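Local coordinates for uncharacterized protein (Thermus thermophilus HB8, PDB 4WVA) that hydrolyses mannosylglycerate, a solute made under osmotic stress, to mannose and glycerate, and can also cleave glucosylglycerate, at residues P29-L33 / L69-H75; A108-R112 / R246-L251; P195-R200 / E345-Y349; K298-F303 / E322-W326. All coordinates share one frame; numbering follows the deposited sequence.

Contacts 1, 2 and 4 are buried, whereas contact 3 is partly buried and has exposed charged residues (Glu196, Arg200). Contacts 1 and 3 both hold substrate-binding residues, and their nearest atoms are about 7 Å apart. Contact 1 pairs two short strands by backbone bonds and adds aromatic packing. Contact 3 joins two loops through arginines, a glutamate and backbone carbonyls. Contact 2 lies between two helices of the (alpha/alpha)6-barrel, where a buried aspartate takes bonds from a threonine and an arginine among apolar contacts. Contact 4 sets a loop on helix 313-327 with an aromatic pair and a lysine-glutamate bridge. Contacts 2 and 3 lie on opposite sides of the chain's centre.

Contact 1 (P29-L33 / L69-H75); sequences PYQWL and LPHIVFH
Gln31 and Val73 form an antiparallel hydrogen-bonded pair: Val73 N gives to Gln31 O at 2.9 Å, and Gln31 N gives to Val73 O at 3.3 Å. Trp32 and Ile72 follow as a non-hydrogen-bonded pair, and Leu33 N then reaches His71 O. The side chains of Trp32 and Ile72 run side by side. Ile72 CG1 lies over the five-membered ring of Trp32, 3.7 Å from its centroid. Ile72 CD1 continues along the indole to CZ2. The strands 31-32 and 72-74 belong to a small antiparallel sheet whose third strand is 97-98. Trp32 and Leu33 probably bind substrate, as in a nearly identical hydrolase, and Trp32 lies near a bound Tris molecule. At the other end, Phe74 and Tyr30 make a T-shaped pair with planes at 88°. The edge of Phe74 points at the face of Tyr30, with Phe74 CD1 above the ring centre. Pro29 CG lies over the outer part of the opposite face, and His75 O sits at the edge of Tyr30. Leu33 CG meets Leu69 CD2 at 3.7 Å. His71 has CG between its backbone N and carbonyl carbon (chi1 88°), which turns the ring under Ile72 CG1; its ND1 bonds to Ser99.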
loop_
_atom_site.group_PDB
_atom_site.type_symbol
_atom_site.label_atom_id
_atom_site.label_comp_id
_atom_site.label_asym_id
_atom_site.label_seq_id
_atom_site.Cartn_x
_atom_site.Cartn_y
_atom_site.Cartn_z
ATOM N N PRO A 29 9.936 -24.229 32.393
ATOM C CA PRO A 29 10.990 -23.828 33.337
ATOM C C PRO A 29 12.272 -23.322 32.663
ATOM O O PRO A 29 13.394 -23.543 33.153
ATOM C CB PRO A 29 11.218 -25.130 34.115
ATOM C CG PRO A 29 11.059 -26.170 33.056
ATOM C CD PRO A 29 9.920 -25.688 32.179
ATOM N N TYR A 30 12.116 -22.613 31.541
ATOM C CA TYR A 30 13.235 -22.144 30.757
ATOM C C TYR A 30 12.816 -20.809 30.162
ATOM O O TYR A 30 11.749 -20.265 30.529
ATOM C CB TYR A 30 13.588 -23.123 29.614
ATOM C CG TYR A 30 13.940 -24.529 30.034
ATOM C CD1 TYR A 30 15.123 -24.776 30.722
ATOM C CD2 TYR A 30 13.119 -25.609 29.712
ATOM C CE1 TYR A 30 15.469 -26.067 31.098
ATOM C CE2 TYR A 30 13.469 -26.907 30.092
ATOM C CZ TYR A 30 14.647 -27.110 30.790
ATOM O OH TYR A 30 15.034 -28.395 31.180
ATOM N N GLN A 31 13.649 -20.260 29.288
ATOM C CA GLN A 31 13.305 -19.029 28.561
ATOM C C GLN A 31 12.751 -19.331 27.163
ATOM O O GLN A 31 13.386 -20.026 26.369
ATOM C CB GLN A 31 14.517 -18.106 28.451
ATOM C CG GLN A 31 14.251 -16.811 27.683
ATOM C CD GLN A 31 15.314 -15.733 27.813
ATOM O OE1 GLN A 31 14.998 -14.523 27.791
ATOM N NE2 GLN A 31 16.568 -16.131 27.895
ATOM N N TRP A 32 11.570 -18.781 26.874
ATOM C CA TRP A 32 10.945 -18.914 25.552
ATOM C C TRP A 32 11.022 -17.580 24.791
ATOM O O TRP A 32 10.953 -16.515 25.385
ATOM C CB TRP A 32 9.472 -19.304 25.701
ATOM C CG TRP A 32 9.180 -20.760 25.565
ATOM C CD1 TRP A 32 8.647 -21.374 24.475
ATOM C CD2 TRP A 32 9.388 -21.794 26.535
ATOM N NE1 TRP A 32 8.484 -22.704 24.701
ATOM C CE2 TRP A 32 8.932 -22.997 25.958
ATOM C CE3 TRP A 32 9.918 -21.823 27.827
ATOM C CZ2 TRP A 32 9.000 -24.210 26.618
ATOM C CZ3 TRP A 32 9.971 -23.045 28.492
ATOM C CH2 TRP A 32 9.529 -24.210 27.887
ATOM N N LEU A 33 11.161 -17.669 23.475
ATOM C CA LEU A 33 11.396 -16.524 22.598
ATOM C C LEU A 33 10.225 -15.544 22.584
ATOM O O LEU A 33 10.391 -14.387 23.022
ATOM C CB LEU A 33 11.705 -17.027 21.185
ATOM C CG LEU A 33 12.253 -16.062 20.130
ATOM C CD1 LEU A 33 12.661 -16.881 18.905
ATOM C CD2 LEU A 33 11.267 -14.960 19.757
ATOM N N LEU A 69 17.610 -17.446 16.146
ATOM C CA LEU A 69 17.165 -17.314 17.529
ATOM C C LEU A 69 16.217 -18.470 17.816
ATOM O O LEU A 69 15.186 -18.601 17.168
ATOM C CB LEU A 69 16.480 -15.968 17.741
ATOM C CG LEU A 69 16.283 -15.554 19.201
ATOM C CD1 LEU A 69 17.600 -15.291 19.894
ATOM C CD2 LEU A 69 15.418 -14.310 19.251
ATOM N N PRO A 70 16.560 -19.337 18.773
ATOM C CA PRO A 70 15.782 -20.545 19.031
ATOM C C PRO A 70 14.581 -20.258 19.917
ATOM O O PRO A 70 14.611 -19.272 20.651
ATOM C CB PRO A 70 16.771 -21.420 19.793
ATOM C CG PRO A 70 17.577 -20.445 20.551
ATOM C CD PRO A 70 17.688 -19.209 19.701
ATOM N N HIS A 71 13.557 -21.101 19.881
ATOM C CA HIS A 71 12.356 -20.825 20.684
ATOM C C HIS A 71 12.546 -21.101 22.170
ATOM O O HIS A 71 11.874 -20.489 22.979
ATOM C CB HIS A 71 11.111 -21.500 20.122
ATOM C CG HIS A 71 10.866 -22.895 20.591
ATOM N ND1 HIS A 71 11.782 -23.918 20.450
ATOM C CD2 HIS A 71 9.746 -23.460 21.096
ATOM C CE1 HIS A 71 11.242 -25.046 20.880
ATOM N NE2 HIS A 71 10.006 -24.791 21.279
ATOM N N ILE A 72 13.516 -21.946 22.531
ATOM C CA ILE A 72 13.826 -22.179 23.943
ATOM C C ILE A 72 15.325 -22.084 24.190
ATOM O O ILE A 72 16.109 -22.643 23.420
ATOM C CB ILE A 72 13.324 -23.558 24.464
ATOM C CG1 ILE A 72 11.835 -23.771 24.194
ATOM C CG2 ILE A 72 13.557 -23.662 25.975
ATOM C CD1 ILE A 72 11.356 -25.192 24.466
ATOM N N VAL A 73 15.697 -21.359 25.249
ATOM C CA VAL A 73 17.033 -21.376 25.814
ATOM C C VAL A 73 16.951 -22.180 27.114
ATOM O O VAL A 73 16.258 -21.782 28.071
ATOM C CB VAL A 73 17.580 -19.968 26.113
ATOM C CG1 VAL A 73 19.019 -20.038 26.583
ATOM C CG2 VAL A 73 17.496 -19.085 24.879
ATOM N N PHE A 74 17.655 -23.308 27.139
ATOM C CA PHE A 74 17.565 -24.255 28.265
ATOM C C PHE A 74 18.517 -23.870 29.417
ATOM O O PHE A 74 19.422 -24.644 29.807
ATOM C CB PHE A 74 17.830 -25.694 27.789
ATOM C CG PHE A 74 16.792 -26.237 26.834
ATOM C CD1 PHE A 74 15.485 -26.429 27.249
ATOM C CD2 PHE A 74 17.116 -26.583 25.517
ATOM C CE1 PHE A 74 14.526 -26.954 26.394
ATOM C CE2 PHE A 74 16.156 -27.101 24.659
ATOM C CZ PHE A 74 14.858 -27.290 25.095
ATOM N N HIS A 75 18.310 -22.685 29.978
ATOM C CA HIS A 75 19.068 -22.260 31.149
ATOM C C HIS A 75 19.000 -23.303 32.267
ATOM O O HIS A 75 17.934 -23.838 32.552
ATOM C CB HIS A 75 18.536 -20.952 31.725
ATOM C CG HIS A 75 18.528 -19.808 30.760
ATOM N ND1 HIS A 75 19.667 -19.129 30.386
ATOM C CD2 HIS A 75 17.501 -19.224 30.091
ATOM C CE1 HIS A 75 19.341 -18.159 29.548
ATOM N NE2 HIS A 75 18.033 -18.192 29.362
#

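Contact 2 (A108-R112 / R246-L251); sequences ATVVR and RDLYAL
Arg112 and Asp247 carry the contact between two helices of the (alpha/alpha)6-barrel, 107-117 and 235-254. The short segments run at 39° to each other, and their axes approach to 8.3 Å. The carboxylate of Asp247 serves two residues of the facing helix, one with each oxygen. Its OD1 accepts from Arg112 NH1 at 2.9 Å in a salt bridge, met on the anti side and 16° out of the carboxylate plane. Its OD2 accepts from Thr109 OG1 at 2.7 Å through the anti lone pair. OD2 is also bridged by Arg243, so this buried aspartate has three partners and is probably held as the charged form. Arg112 is stretched out, with CG anti to its N (chi1 177°) and the chain extended as far as NE. This carries the guanidinium to Asp247 and Ala250 on the facing helix. Its NE bonds to Glu116, and its NH2 reaches Ala275 O of a second subunit, so the same side chain ties the helix pair to the assembly. Leu251 packs beside the stem of Arg112. Its CD1 meets Val111 CG1 at 3.9 Å, and its CG lies near Arg112 CB. Ala108 CB meets Leu248 CB at 4.2 Å. The methyl of Ala250 sits on the guanidinium, with Ala250 CB over the centre of one face and 3.4 Å from Arg112 CZ.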
loop_
_atom_site.group_PDB
_atom_site.type_symbol
_atom_site.label_atom_id
_atom_site.label_comp_id
_atom_site.label_asym_id
_atom_site.label_seq_id
_atom_site.Cartn_x
_atom_site.Cartn_y
_atom_site.Cartn_z
ATOM N N ALA A 108 11.642 -7.497 17.594
ATOM C CA ALA A 108 12.057 -6.150 17.119
ATOM C C ALA A 108 11.036 -5.076 17.452
ATOM O O ALA A 108 11.375 -3.922 17.704
ATOM C CB ALA A 108 12.339 -6.155 15.627
ATOM N N THR A 109 9.772 -5.464 17.415
ATOM C CA THR A 109 8.674 -4.564 17.772
ATOM C C THR A 109 8.796 -4.125 19.231
ATOM O O THR A 109 8.629 -2.940 19.558
ATOM C CB THR A 109 7.352 -5.275 17.487
ATOM O OG1 THR A 109 7.244 -5.455 16.081
ATOM C CG2 THR A 109 6.138 -4.467 17.990
ATOM N N VAL A 110 9.122 -5.076 20.096
ATOM C CA VAL A 110 9.300 -4.773 21.508
ATOM C C VAL A 110 10.555 -3.925 21.709
ATOM O O VAL A 110 10.538 -2.962 22.465
ATOM C CB VAL A 110 9.278 -6.046 22.381
ATOM C CG1 VAL A 110 9.630 -5.706 23.820
ATOM C CG2 VAL A 110 7.925 -6.732 22.299
ATOM N N VAL A 111 11.636 -4.263 21.013
ATOM C CA VAL A 111 12.865 -3.479 21.126
ATOM C C VAL A 111 12.641 -2.014 20.687
ATOM O O VAL A 111 13.140 -1.080 21.335
ATOM C CB VAL A 111 14.040 -4.142 20.385
ATOM C CG1 VAL A 111 15.221 -3.198 20.329
ATOM C CG2 VAL A 111 14.448 -5.453 21.070
ATOM N N ARG A 112 11.890 -1.799 19.612
ATOM C CA ARG A 112 11.603 -0.428 19.169
ATOM C C ARG A 112 10.872 0.337 20.283
ATOM O O ARG A 112 11.178 1.494 20.580
ATOM C CB ARG A 112 10.775 -0.408 17.887
ATOM C CG ARG A 112 10.429 1.016 17.475
ATOM C CD ARG A 112 9.559 1.070 16.232
ATOM N NE ARG A 112 9.245 2.460 15.890
ATOM C CZ ARG A 112 8.500 2.834 14.847
ATOM N NH1 ARG A 112 7.973 1.944 14.031
ATOM N NH2 ARG A 112 8.271 4.127 14.630
ATOM N N ARG A 246 9.011 -3.763 9.857
ATOM C CA ARG A 246 8.694 -2.341 9.873
ATOM C C ARG A 246 9.334 -1.640 11.066
ATOM O O ARG A 246 9.870 -0.520 10.954
ATOM C CB ARG A 246 7.171 -2.130 9.929
ATOM C CG ARG A 246 6.451 -2.647 8.706
ATOM C CD ARG A 246 6.228 -1.598 7.671
ATOM N NE ARG A 246 5.450 -2.118 6.538
ATOM C CZ ARG A 246 5.191 -1.400 5.458
ATOM N NH1 ARG A 246 5.622 -0.138 5.382
ATOM N NH2 ARG A 246 4.507 -1.941 4.445
ATOM N N ASP A 247 9.272 -2.282 12.227
ATOM C CA ASP A 247 9.848 -1.699 13.424
ATOM C C ASP A 247 11.389 -1.726 13.428
ATOM O O ASP A 247 12.021 -0.780 13.924
ATOM C CB ASP A 247 9.253 -2.351 14.669
ATOM C CG ASP A 247 7.783 -2.024 14.837
ATOM O OD1 ASP A 247 7.395 -0.910 14.427
ATOM O OD2 ASP A 247 7.022 -2.875 15.313
ATOM N N LEU A 248 11.979 -2.775 12.860
ATOM C CA LEU A 248 13.419 -2.859 12.690
ATOM C C LEU A 248 13.955 -1.775 11.752
ATOM O O LEU A 248 15.023 -1.208 11.996
ATOM C CB LEU A 248 13.837 -4.242 12.198
ATOM C CG LEU A 248 15.333 -4.543 12.242
ATOM C CD1 LEU A 248 15.860 -4.533 13.673
ATOM C CD2 LEU A 248 15.590 -5.880 11.576
ATOM N N TYR A 249 13.202 -1.504 10.681
ATOM C CA TYR A 249 13.506 -0.407 9.768
ATOM C C TYR A 249 13.593 0.918 10.540
ATOM O O TYR A 249 14.540 1.691 10.395
ATOM C CB TYR A 249 12.442 -0.315 8.667
ATOM C CG TYR A 249 12.548 0.989 7.895
ATOM C CD1 TYR A 249 13.390 1.095 6.791
ATOM C CD2 TYR A 249 11.847 2.114 8.293
ATOM C CE1 TYR A 249 13.532 2.290 6.106
ATOM C CE2 TYR A 249 11.984 3.321 7.614
ATOM C CZ TYR A 249 12.825 3.398 6.526
ATOM O OH TYR A 249 12.949 4.609 5.862
ATOM N N ALA A 250 12.590 1.184 11.374
ATOM C CA ALA A 250 12.555 2.430 12.126
ATOM C C ALA A 250 13.759 2.542 13.042
ATOM O O ALA A 250 14.419 3.575 13.091
ATOM C CB ALA A 250 11.250 2.546 12.909
ATOM N N LEU A 251 14.068 1.461 13.749
ATOM C CA LEU A 251 15.309 1.403 14.569
ATOM C C LEU A 251 16.557 1.692 13.755
ATOM O O LEU A 251 17.393 2.477 14.185
ATOM C CB LEU A 251 15.460 0.043 15.244
ATOM C CG LEU A 251 14.620 -0.189 16.474
ATOM C CD1 LEU A 251 14.521 -1.682 16.762
ATOM C CD2 LEU A 251 15.204 0.581 17.662
#

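Contact 3 (P195-R200 / E345-Y349); sequences PEERPR and EPGRY
Glu345 OE1 is gripped by two arginines. Arg348 NE gives it a bond of 2.8 Å within the guanidinium plane, while approaching from above the carboxylate plane. Arg200 NH2 comes to the same oxygen at 3.1 Å, in a weaker and more bent bond. A water completes the link between Arg200 NE and Glu345 OE2, and OE2 is also paired with Arg351. Arg348 bends at chi3 (-67°), and its guanidinium lies between Glu196 O and Arg200, two parts of the same loop. There Arg348 NH1 donates to Arg198 O at 2.9 Å, nearly along the C=O axis and in the guanidinium plane. Glu196 O lies over one face of the same group. The guanidinium of Arg200 lies over the opposite face, the two planes being 34° apart, and the shared glutamate probably offsets their like charges. Glu345 and Arg348 are the two ends of a type I beta turn. The two loops precede helices 201-216 and 356-368 and carry residues of the active-site pocket. Arg198 and Tyr349 are probably substrate-binding residues. Arg198 CZ stands off-centre over the Tyr349 ring in a cation-pi contact, 4.6 Å from the centroid. Pro199 CD packs on Tyr349 CD2 at 3.6 Å. Tyr349 OH bonds to Asp165, the probable proton donor, and to a bound Tris molecule. Arg198 bridges to Asp189 and bonds to Tyr28. A leucine in place of Arg348 would probably leave Arg198 O without this donor and Glu345 without one of its charged partners.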
loop_
_atom_site.group_PDB
_atom_site.type_symbol
_atom_site.label_atom_id
_atom_site.label_comp_id
_atom_site.label_asym_id
_atom_site.label_seq_id
_atom_site.Cartn_x
_atom_site.Cartn_y
_atom_site.Cartn_z
ATOM N N PRO A 195 -4.527 -33.153 30.838
ATOM C CA PRO A 195 -4.391 -33.527 29.429
ATOM C C PRO A 195 -5.484 -32.995 28.503
ATOM O O PRO A 195 -5.200 -32.780 27.330
ATOM C CB PRO A 195 -4.438 -35.072 29.471
ATOM C CG PRO A 195 -3.894 -35.412 30.810
ATOM C CD PRO A 195 -4.406 -34.333 31.724
ATOM N N GLU A 196 -6.701 -32.787 29.014
ATOM C CA GLU A 196 -7.819 -32.286 28.211
ATOM C C GLU A 196 -7.560 -30.854 27.705
ATOM O O GLU A 196 -8.216 -30.400 26.768
ATOM C CB GLU A 196 -9.134 -32.325 28.991
ATOM C CG GLU A 196 -9.662 -33.731 29.265
ATOM C CD GLU A 196 -11.011 -33.734 29.975
ATOM O OE1 GLU A 196 -11.868 -32.878 29.660
ATOM O OE2 GLU A 196 -11.226 -34.606 30.852
ATOM N N GLU A 197 -6.598 -30.164 28.329
ATOM C CA GLU A 197 -6.275 -28.779 27.969
ATOM C C GLU A 197 -4.998 -28.688 27.144
ATOM O O GLU A 197 -4.551 -27.590 26.798
ATOM C CB GLU A 197 -6.137 -27.945 29.250
ATOM C CG GLU A 197 -7.451 -27.803 29.999
ATOM C CD GLU A 197 -7.300 -27.231 31.398
ATOM O OE1 GLU A 197 -6.257 -26.657 31.729
ATOM O OE2 GLU A 197 -8.278 -27.339 32.173
ATOM N N ARG A 198 -4.422 -29.833 26.805
ATOM C CA ARG A 198 -3.133 -29.925 26.120
ATOM C C ARG A 198 -3.228 -30.647 24.771
ATOM O O ARG A 198 -4.237 -31.302 24.479
ATOM C CB ARG A 198 -2.156 -30.691 27.016
ATOM C CG ARG A 198 -1.816 -29.974 28.316
ATOM C CD ARG A 198 -0.973 -28.712 28.092
ATOM N NE ARG A 198 0.313 -29.011 27.451
ATOM C CZ ARG A 198 1.201 -28.089 27.073
ATOM N NH1 ARG A 198 0.937 -26.804 27.283
ATOM N NH2 ARG A 198 2.346 -28.452 26.490
ATOM N N PRO A 199 -2.163 -30.540 23.944
ATOM C CA PRO A 199 -2.149 -31.349 22.723
ATOM C C PRO A 199 -2.274 -32.826 23.064
ATOM O O PRO A 199 -1.834 -33.250 24.132
ATOM C CB PRO A 199 -0.766 -31.071 22.120
ATOM C CG PRO A 199 -0.357 -29.754 22.689
ATOM C CD PRO A 199 -0.920 -29.756 24.087
ATOM N N ARG A 200 -2.888 -33.574 22.158
ATOM C CA ARG A 200 -3.080 -35.013 22.349
ATOM C C ARG A 200 -1.826 -35.819 22.069
ATOM O O ARG A 200 -0.832 -35.313 21.560
ATOM C CB ARG A 200 -4.198 -35.491 21.448
ATOM C CG ARG A 200 -5.531 -34.880 21.786
ATOM C CD ARG A 200 -6.597 -35.412 20.860
ATOM N NE ARG A 200 -7.822 -34.612 20.898
ATOM C CZ ARG A 200 -8.997 -35.012 21.374
ATOM N NH1 ARG A 200 -9.155 -36.236 21.870
ATOM N NH2 ARG A 200 -10.040 -34.188 21.333
ATOM N N GLU A 345 -12.729 -26.540 20.303
ATOM C CA GLU A 345 -12.660 -27.227 21.587
ATOM C C GLU A 345 -12.372 -26.132 22.603
ATOM O O GLU A 345 -11.237 -25.661 22.670
ATOM C CB GLU A 345 -11.543 -28.282 21.615
ATOM C CG GLU A 345 -11.707 -29.473 20.676
ATOM C CD GLU A 345 -10.568 -30.464 20.810
ATOM O OE1 GLU A 345 -10.530 -31.216 21.814
ATOM O OE2 GLU A 345 -9.690 -30.494 19.924
ATOM N N PRO A 346 -13.378 -25.719 23.399
ATOM C CA PRO A 346 -13.205 -24.498 24.189
ATOM C C PRO A 346 -12.170 -24.546 25.311
ATOM O O PRO A 346 -11.831 -23.488 25.843
ATOM C CB PRO A 346 -14.599 -24.242 24.772
ATOM C CG PRO A 346 -15.268 -25.572 24.746
ATOM C CD PRO A 346 -14.740 -26.270 23.546
ATOM N N GLY A 347 -11.682 -25.733 25.669
ATOM C CA GLY A 347 -10.644 -25.857 26.674
ATOM C C GLY A 347 -9.263 -26.255 26.182
ATOM O O GLY A 347 -8.303 -26.192 26.969
ATOM N N ARG A 348 -9.125 -26.660 24.915
ATOM C CA ARG A 348 -7.893 -27.330 24.486
ATOM C C ARG A 348 -6.915 -26.420 23.744
ATOM O O ARG A 348 -6.813 -26.477 22.513
ATOM C CB ARG A 348 -8.164 -28.601 23.665
ATOM C CG ARG A 348 -6.945 -29.510 23.627
ATOM C CD ARG A 348 -7.104 -30.712 22.727
ATOM N NE ARG A 348 -8.104 -31.649 23.234
ATOM C CZ ARG A 348 -7.866 -32.609 24.129
ATOM N NH1 ARG A 348 -6.664 -32.796 24.671
ATOM N NH2 ARG A 348 -8.864 -33.400 24.495
ATOM N N TYR A 349 -6.225 -25.579 24.517
ATOM C CA TYR A 349 -4.977 -24.941 24.103
ATOM C C TYR A 349 -5.247 -23.944 22.967
ATOM O O TYR A 349 -5.862 -22.914 23.220
ATOM C CB TYR A 349 -3.931 -26.025 23.764
ATOM C CG TYR A 349 -2.465 -25.670 23.906
ATOM C CD1 TYR A 349 -2.008 -24.761 24.855
ATOM C CD2 TYR A 349 -1.509 -26.326 23.147
ATOM C CE1 TYR A 349 -0.652 -24.487 25.003
ATOM C CE2 TYR A 349 -0.168 -26.059 23.290
ATOM C CZ TYR A 349 0.265 -25.130 24.209
ATOM O OH TYR A 349 1.622 -24.870 24.350
HETATM O O HOH W 1 -7.413 -32.078 19.593
#

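Contact 4 (K298-F303 / E322-W326); sequences KTSAGF and EAERW
The loop that leads into helix 305-308 packs here on helix 313-327, in the helical domain of this (alpha/alpha)6-barrel enzyme. Its 3-10 segment 300-303 ends in Phe303, which makes a T-shaped pair with Trp326. The planes stand at 89°, and the edge of Phe303 points at the six-membered ring. Phe303 CE2 lies over the indole face, 3.7 Å from Trp326 CH2. Phe303 CE1 also meets Ala323 CB at 3.8 Å, so the ring touches both Ala323 and Trp326, three residues apart on the helix. The outer edge of the indole abuts the backbone of Thr299 and Ser300. Phe283 adds a further edge-to-face contact to Phe303, and helix 356-368 covers it with Val362 and Phe366. Beside these rings sits Glu322. Its CG is anti to the backbone N (chi1 -171°) and its chain bends at chi2, which turns the carboxylate forward along the helix toward Trp326. Arg325 NH1 makes a salt bridge to its OE1. With Glu322 replaced by an alanine, Lys298 would probably lose its near charge and the indole N-H its acceptor, so that the tryptophan ring would be less firmly fixed. Lys298 NZ, at 2.8 Å, and Trp326 NE1, at 2.9 Å, both donate to Glu322 OE2 and reach it from opposite faces of the carboxylate plane.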
loop_
_atom_site.group_PDB
_atom_site.type_symbol
_atom_site.label_atom_id
_atom_site.label_comp_id
_atom_site.label_asym_id
_atom_site.label_seq_id
_atom_site.Cartn_x
_atom_site.Cartn_y
_atom_site.Cartn_z
ATOM N N LYS A 298 -10.257 -20.966 9.839
ATOM C CA LYS A 298 -10.184 -19.605 10.373
ATOM C C LYS A 298 -9.753 -19.656 11.832
ATOM O O LYS A 298 -10.521 -20.088 12.695
ATOM C CB LYS A 298 -11.535 -18.900 10.228
ATOM C CG LYS A 298 -11.986 -18.793 8.766
ATOM C CD LYS A 298 -13.231 -17.943 8.595
ATOM C CE LYS A 298 -14.476 -18.689 9.010
ATOM N NZ LYS A 298 -15.752 -17.948 8.775
ATOM N N THR A 299 -8.519 -19.234 12.098
ATOM C CA THR A 299 -8.008 -19.163 13.458
ATOM C C THR A 299 -7.750 -17.707 13.840
ATOM O O THR A 299 -7.767 -16.803 12.987
ATOM C CB THR A 299 -6.710 -19.961 13.635
ATOM O OG1 THR A 299 -5.626 -19.252 13.019
ATOM C CG2 THR A 299 -6.832 -21.365 13.034
ATOM N N SER A 300 -7.485 -17.477 15.121
ATOM C CA SER A 300 -7.202 -16.110 15.569
ATOM C C SER A 300 -5.941 -15.538 14.902
ATOM O O SER A 300 -5.784 -14.322 14.841
ATOM C CB SER A 300 -7.078 -16.018 17.090
ATOM O OG SER A 300 -6.038 -16.819 17.564
ATOM N N ALA A 301 -5.043 -16.399 14.425
ATOM C CA ALA A 301 -3.839 -15.929 13.734
ATOM C C ALA A 301 -4.165 -15.141 12.466
ATOM O O ALA A 301 -3.423 -14.258 12.073
ATOM C CB ALA A 301 -2.922 -17.089 13.384
ATOM N N GLY A 302 -5.286 -15.466 11.841
ATOM C CA GLY A 302 -5.735 -14.782 10.645
ATOM C C GLY A 302 -6.145 -13.332 10.833
ATOM O O GLY A 302 -6.336 -12.647 9.846
ATOM N N PHE A 303 -6.291 -12.874 12.079
ATOM C CA PHE A 303 -6.491 -11.456 12.382
ATOM C C PHE A 303 -5.158 -10.701 12.472
ATOM O O PHE A 303 -5.142 -9.470 12.398
ATOM C CB PHE A 303 -7.251 -11.260 13.694
ATOM C CG PHE A 303 -8.693 -11.656 13.634
ATOM C CD1 PHE A 303 -9.660 -10.731 13.235
ATOM C CD2 PHE A 303 -9.084 -12.929 13.988
ATOM C CE1 PHE A 303 -10.995 -11.085 13.184
ATOM C CE2 PHE A 303 -10.430 -13.293 13.937
ATOM C CZ PHE A 303 -11.370 -12.380 13.521
ATOM N N GLU A 322 -16.044 -10.342 11.031
ATOM C CA GLU A 322 -15.799 -11.703 11.452
ATOM C C GLU A 322 -15.617 -11.786 12.970
ATOM O O GLU A 322 -16.149 -12.700 13.591
ATOM C CB GLU A 322 -14.593 -12.306 10.731
ATOM C CG GLU A 322 -14.424 -13.800 10.966
ATOM C CD GLU A 322 -15.505 -14.663 10.317
ATOM O OE1 GLU A 322 -16.262 -14.171 9.441
ATOM O OE2 GLU A 322 -15.564 -15.856 10.661
ATOM N N ALA A 323 -14.873 -10.850 13.564
ATOM C CA ALA A 323 -14.700 -10.839 15.009
ATOM C C ALA A 323 -16.045 -10.683 15.703
ATOM O O ALA A 323 -16.322 -11.353 16.692
ATOM C CB ALA A 323 -13.770 -9.735 15.455
ATOM N N GLU A 324 -16.862 -9.793 15.176
ATOM C CA GLU A 324 -18.232 -9.629 15.689
ATOM C C GLU A 324 -19.006 -10.954 15.587
ATOM O O GLU A 324 -19.677 -11.353 16.540
ATOM C CB GLU A 324 -18.943 -8.512 14.932
ATOM C CG GLU A 324 -20.380 -8.265 15.395
ATOM C CD GLU A 324 -21.060 -7.109 14.677
ATOM O OE1 GLU A 324 -20.368 -6.120 14.329
ATOM O OE2 GLU A 324 -22.298 -7.194 14.457
ATOM N N ARG A 325 -18.886 -11.656 14.462
ATOM C CA ARG A 325 -19.522 -12.986 14.314
ATOM C C ARG A 325 -19.090 -13.962 15.395
ATOM O O ARG A 325 -19.922 -14.641 15.993
ATOM C CB ARG A 325 -19.238 -13.622 12.954
ATOM C CG ARG A 325 -19.862 -12.905 11.791
ATOM C CD ARG A 325 -19.893 -13.763 10.539
ATOM N NE ARG A 325 -20.398 -12.952 9.445
ATOM C CZ ARG A 325 -19.647 -12.184 8.655
ATOM N NH1 ARG A 325 -18.318 -12.146 8.782
ATOM N NH2 ARG A 325 -20.236 -11.468 7.707
ATOM N N TRP A 326 -17.788 -14.020 15.675
ATOM C CA TRP A 326 -17.294 -14.932 16.706
ATOM C C TRP A 326 -17.892 -14.563 18.051
ATOM O O TRP A 326 -18.208 -15.445 18.853
ATOM C CB TRP A 326 -15.761 -14.957 16.758
ATOM C CG TRP A 326 -15.143 -15.512 15.535
ATOM C CD1 TRP A 326 -15.748 -15.710 14.317
ATOM C CD2 TRP A 326 -13.771 -15.909 15.365
ATOM N NE1 TRP A 326 -14.837 -16.222 13.417
ATOM C CE2 TRP A 326 -13.623 -16.353 14.038
ATOM C CE3 TRP A 326 -12.662 -15.952 16.222
ATOM C CZ2 TRP A 326 -12.397 -16.834 13.532
ATOM C CZ3 TRP A 326 -11.455 -16.450 15.724
ATOM C CH2 TRP A 326 -11.336 -16.882 14.396
#